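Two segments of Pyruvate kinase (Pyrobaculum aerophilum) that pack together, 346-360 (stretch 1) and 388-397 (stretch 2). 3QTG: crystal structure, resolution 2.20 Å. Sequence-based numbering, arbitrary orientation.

Stretch 1 346-360: EYQIPQSPLLQNSRD
Stretch 2 388-397: RRIAKFRPRG

An extended loop (346-357) entering a helix at S358 packs antiparallel against a helix end and its following turn, joined by a charged cluster on D360 at one end and by proline, phenylalanine and arginine packing along the rest. In register, D360 CA is 6.9 Å from R389 CA, S352 CA 6.4 Å from F393 CA, P350 CA 7.5 Å from R394 CA and Y347 CA 8.5 Å from R396 CA. D360 (chi1 m) forms two salt bridges through OD1, to R389 NH2 (2.7 Å) and K392 NZ (2.9 Å); its OD2 accepts from Q356 N (2.8 Å), and its N donates to the N-cap N357 OD1 (3.0 Å). K392 (p, t, t, t) reaches it fully extended, and R389 is t, t, m. R389 NH1 lies over one face of the R359 guanidinium, 3.0 Å from R359 NH1: two donors, like charges, no hydrogen bond. The type I turn A391-R394 closes with R394 N to A391 O (2.8 Å); R394 itself is left-handed (phi/psi 61/57). F393 (chi1 m, chi2 -77°) takes P353 CG over one ring face, 3.5 Å from F393 CE1, while L355 CD2 is 3.8 Å from F393 CZ. P350 CG meets R394 CG at 3.6 Å. Y347 CB lies over one face of the R396 (m, m) guanidinium, 4.1 Å from R396 CZ, with P350 CD 3.4 Å from R396 NH1 at its edge. Water 1 donates to Q351 O (2.7 Å) and K392 O (2.9 Å), bridging the backbones.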

# COMPACT_ATOMS: atom_id res chain seq x y z
N GLU A 346 8.73 -23.16 -5.49
CA GLU A 346 7.88 -22.17 -4.86
C GLU A 346 7.98 -20.90 -5.69
O GLU A 346 9.06 -20.49 -6.11
CB GLU A 346 8.21 -21.95 -3.37
CG GLU A 346 9.46 -21.14 -3.07
CD GLU A 346 9.67 -20.88 -1.57
OE1 GLU A 346 9.44 -21.81 -0.75
OE2 GLU A 346 10.06 -19.74 -1.20
N TYR A 347 6.83 -20.33 -5.97
CA TYR A 347 6.71 -19.30 -6.99
C TYR A 347 6.88 -17.94 -6.36
O TYR A 347 6.32 -17.66 -5.30
CB TYR A 347 5.36 -19.41 -7.69
CG TYR A 347 5.25 -20.68 -8.52
CD1 TYR A 347 5.83 -20.75 -9.79
CD2 TYR A 347 4.61 -21.81 -8.02
CE1 TYR A 347 5.77 -21.91 -10.54
CE2 TYR A 347 4.54 -22.99 -8.78
CZ TYR A 347 5.12 -23.02 -10.04
OH TYR A 347 5.07 -24.16 -10.81
N GLN A 348 7.65 -17.10 -7.02
CA GLN A 348 7.82 -15.76 -6.51
C GLN A 348 6.84 -14.82 -7.16
O GLN A 348 6.86 -14.66 -8.37
CB GLN A 348 9.26 -15.29 -6.66
CG GLN A 348 10.05 -15.50 -5.38
CD GLN A 348 11.56 -15.40 -5.59
OE1 GLN A 348 12.27 -14.82 -4.76
NE2 GLN A 348 12.05 -15.98 -6.69
N ILE A 349 5.99 -14.20 -6.32
CA ILE A 349 4.94 -13.27 -6.75
C ILE A 349 5.19 -12.69 -8.16
O ILE A 349 6.05 -11.83 -8.36
CB ILE A 349 4.68 -12.15 -5.69
CG1 ILE A 349 4.26 -12.78 -4.35
CG2 ILE A 349 3.61 -11.15 -6.21
CD1 ILE A 349 4.15 -11.79 -3.19
N PRO A 350 4.43 -13.18 -9.14
CA PRO A 350 4.66 -12.77 -10.53
C PRO A 350 4.16 -11.36 -10.84
O PRO A 350 3.27 -10.84 -10.13
CB PRO A 350 3.88 -13.81 -11.34
CG PRO A 350 2.82 -14.26 -10.44
CD PRO A 350 3.31 -14.12 -9.02
N GLN A 351 4.76 -10.74 -11.85
CA GLN A 351 4.20 -9.56 -12.52
C GLN A 351 2.69 -9.73 -12.74
O GLN A 351 2.24 -10.75 -13.30
CB GLN A 351 4.94 -9.36 -13.86
CG GLN A 351 4.33 -8.36 -14.82
CD GLN A 351 4.67 -6.93 -14.46
OE1 GLN A 351 5.84 -6.53 -14.42
NE2 GLN A 351 3.64 -6.13 -14.19
N SER A 352 1.90 -8.74 -12.28
CA SER A 352 0.45 -8.75 -12.49
C SER A 352 0.13 -8.24 -13.90
O SER A 352 0.77 -7.31 -14.38
CB SER A 352 -0.26 -7.86 -11.46
OG SER A 352 -1.69 -8.00 -11.54
N PRO A 353 -0.86 -8.85 -14.57
CA PRO A 353 -1.25 -8.26 -15.84
C PRO A 353 -2.02 -6.94 -15.69
O PRO A 353 -2.65 -6.69 -14.67
CB PRO A 353 -2.16 -9.32 -16.48
CG PRO A 353 -2.53 -10.23 -15.42
CD PRO A 353 -1.61 -10.07 -14.24
N LEU A 354 -1.92 -6.10 -16.72
CA LEU A 354 -2.74 -4.91 -16.86
C LEU A 354 -4.22 -5.26 -16.91
O LEU A 354 -4.62 -6.28 -17.49
CB LEU A 354 -2.35 -4.16 -18.15
CG LEU A 354 -0.94 -3.57 -18.16
CD1 LEU A 354 -0.64 -2.89 -19.48
CD2 LEU A 354 -0.79 -2.58 -17.00
N LEU A 355 -5.03 -4.41 -16.28
CA LEU A 355 -6.48 -4.55 -16.30
C LEU A 355 -6.97 -3.67 -17.43
O LEU A 355 -6.81 -2.44 -17.39
CB LEU A 355 -7.10 -4.10 -14.96
CG LEU A 355 -6.69 -4.88 -13.71
CD1 LEU A 355 -7.05 -4.12 -12.44
CD2 LEU A 355 -7.33 -6.26 -13.70
N GLN A 356 -7.53 -4.28 -18.46
CA GLN A 356 -7.92 -3.50 -19.63
C GLN A 356 -9.44 -3.46 -19.84
O GLN A 356 -9.93 -2.67 -20.65
CB GLN A 356 -7.16 -3.96 -20.86
CG GLN A 356 -5.69 -3.45 -20.84
CD GLN A 356 -4.81 -4.06 -21.92
OE1 GLN A 356 -4.68 -5.28 -22.02
NE2 GLN A 356 -4.18 -3.19 -22.72
N ASN A 357 -10.17 -4.28 -19.09
CA ASN A 357 -11.63 -4.19 -19.08
C ASN A 357 -12.27 -4.71 -17.80
O ASN A 357 -11.59 -5.06 -16.83
CB ASN A 357 -12.24 -4.85 -20.34
CG ASN A 357 -11.80 -6.29 -20.52
OD1 ASN A 357 -11.82 -7.10 -19.57
ND2 ASN A 357 -11.39 -6.63 -21.74
N SER A 358 -13.60 -4.75 -17.82
CA SER A 358 -14.41 -5.21 -16.71
C SER A 358 -14.22 -6.69 -16.46
O SER A 358 -14.24 -7.14 -15.32
CB SER A 358 -15.89 -4.95 -17.01
OG SER A 358 -16.31 -3.82 -16.31
N ARG A 359 -14.07 -7.45 -17.53
CA ARG A 359 -13.88 -8.88 -17.41
C ARG A 359 -12.57 -9.22 -16.70
O ARG A 359 -12.53 -10.19 -15.93
CB ARG A 359 -13.98 -9.56 -18.77
CG ARG A 359 -15.40 -9.61 -19.31
CD ARG A 359 -15.45 -10.15 -20.74
NE ARG A 359 -14.93 -9.15 -21.67
CZ ARG A 359 -14.30 -9.43 -22.81
NH1 ARG A 359 -14.11 -10.69 -23.19
NH2 ARG A 359 -13.86 -8.44 -23.58
N ASP A 360 -11.54 -8.42 -16.94
CA ASP A 360 -10.26 -8.52 -16.24
C ASP A 360 -10.45 -8.30 -14.74
O ASP A 360 -9.94 -9.09 -13.96
CB ASP A 360 -9.23 -7.52 -16.78
CG ASP A 360 -8.59 -7.96 -18.11
OD1 ASP A 360 -8.73 -9.14 -18.55
OD2 ASP A 360 -7.92 -7.09 -18.72
N ARG A 388 -8.38 -18.89 -19.67
CA ARG A 388 -7.18 -18.08 -19.91
C ARG A 388 -7.14 -16.75 -19.14
O ARG A 388 -6.08 -16.36 -18.64
CB ARG A 388 -7.01 -17.80 -21.41
CG ARG A 388 -6.50 -19.02 -22.20
CD ARG A 388 -6.48 -18.71 -23.70
NE ARG A 388 -6.43 -19.94 -24.51
CZ ARG A 388 -5.30 -20.44 -24.99
NH1 ARG A 388 -4.14 -19.82 -24.77
NH2 ARG A 388 -5.32 -21.56 -25.71
N ARG A 389 -8.26 -16.05 -19.05
CA ARG A 389 -8.26 -14.80 -18.31
C ARG A 389 -7.98 -15.05 -16.81
O ARG A 389 -7.31 -14.26 -16.16
CB ARG A 389 -9.56 -14.02 -18.52
CG ARG A 389 -9.54 -12.63 -17.88
CD ARG A 389 -10.88 -11.90 -18.02
NE ARG A 389 -11.47 -12.08 -19.34
CZ ARG A 389 -11.14 -11.38 -20.42
NH1 ARG A 389 -11.74 -11.66 -21.58
NH2 ARG A 389 -10.22 -10.42 -20.36
N ILE A 390 -8.47 -16.15 -16.27
CA ILE A 390 -8.18 -16.51 -14.88
C ILE A 390 -6.71 -16.85 -14.72
O ILE A 390 -6.07 -16.35 -13.79
CB ILE A 390 -9.09 -17.68 -14.36
CG1 ILE A 390 -10.48 -17.13 -13.98
CG2 ILE A 390 -8.45 -18.37 -13.15
CD1 ILE A 390 -11.57 -18.14 -14.09
N ALA A 391 -6.19 -17.69 -15.62
CA ALA A 391 -4.79 -18.14 -15.56
C ALA A 391 -3.78 -17.02 -15.54
O ALA A 391 -2.74 -17.12 -14.87
CB ALA A 391 -4.48 -19.12 -16.69
N LYS A 392 -4.06 -15.94 -16.27
CA LYS A 392 -3.05 -14.88 -16.40
C LYS A 392 -2.82 -14.15 -15.10
O LYS A 392 -1.81 -13.48 -14.94
CB LYS A 392 -3.38 -13.89 -17.52
CG LYS A 392 -4.51 -12.95 -17.22
CD LYS A 392 -4.90 -12.18 -18.47
CE LYS A 392 -5.73 -10.98 -18.07
NZ LYS A 392 -6.21 -10.27 -19.26
N PHE A 393 -3.78 -14.28 -14.16
CA PHE A 393 -3.61 -13.67 -12.84
C PHE A 393 -2.92 -14.62 -11.90
O PHE A 393 -2.81 -14.32 -10.73
CB PHE A 393 -4.94 -13.16 -12.26
CG PHE A 393 -5.51 -12.00 -13.03
CD1 PHE A 393 -4.99 -10.72 -12.87
CD2 PHE A 393 -6.54 -12.20 -13.94
CE1 PHE A 393 -5.52 -9.65 -13.61
CE2 PHE A 393 -7.07 -11.16 -14.66
CZ PHE A 393 -6.55 -9.87 -14.48
N ARG A 394 -2.48 -15.78 -12.41
CA ARG A 394 -1.59 -16.67 -11.66
C ARG A 394 -2.19 -17.21 -10.35
O ARG A 394 -1.61 -17.05 -9.27
CB ARG A 394 -0.21 -16.02 -11.45
CG ARG A 394 0.61 -15.82 -12.76
CD ARG A 394 0.85 -17.16 -13.44
NE ARG A 394 1.74 -17.15 -14.62
CZ ARG A 394 1.31 -17.14 -15.87
NH1 ARG A 394 0.01 -17.07 -16.09
NH2 ARG A 394 2.18 -17.17 -16.91
N PRO A 395 -3.36 -17.88 -10.46
CA PRO A 395 -3.89 -18.57 -9.25
C PRO A 395 -2.88 -19.62 -8.79
O PRO A 395 -2.15 -20.18 -9.62
CB PRO A 395 -5.15 -19.26 -9.77
CG PRO A 395 -4.90 -19.36 -11.34
CD PRO A 395 -4.19 -18.10 -11.65
N ARG A 396 -2.83 -19.88 -7.48
CA ARG A 396 -1.72 -20.61 -6.90
C ARG A 396 -2.03 -22.09 -6.74
O ARG A 396 -1.25 -22.84 -6.14
CB ARG A 396 -1.33 -20.02 -5.53
CG ARG A 396 -0.53 -18.74 -5.58
CD ARG A 396 0.82 -19.01 -6.18
NE ARG A 396 1.85 -18.12 -5.65
CZ ARG A 396 2.33 -17.06 -6.30
NH1 ARG A 396 1.85 -16.74 -7.50
NH2 ARG A 396 3.27 -16.32 -5.73
N GLY A 397 -3.18 -22.50 -7.24
CA GLY A 397 -3.58 -23.91 -7.20
C GLY A 397 -4.14 -24.26 -8.55
O GLY A 397 -4.37 -23.37 -9.39
O HOH W 1 0.17 -12.53 -12.98
O HOH W 2 -3.70 -8.11 -19.41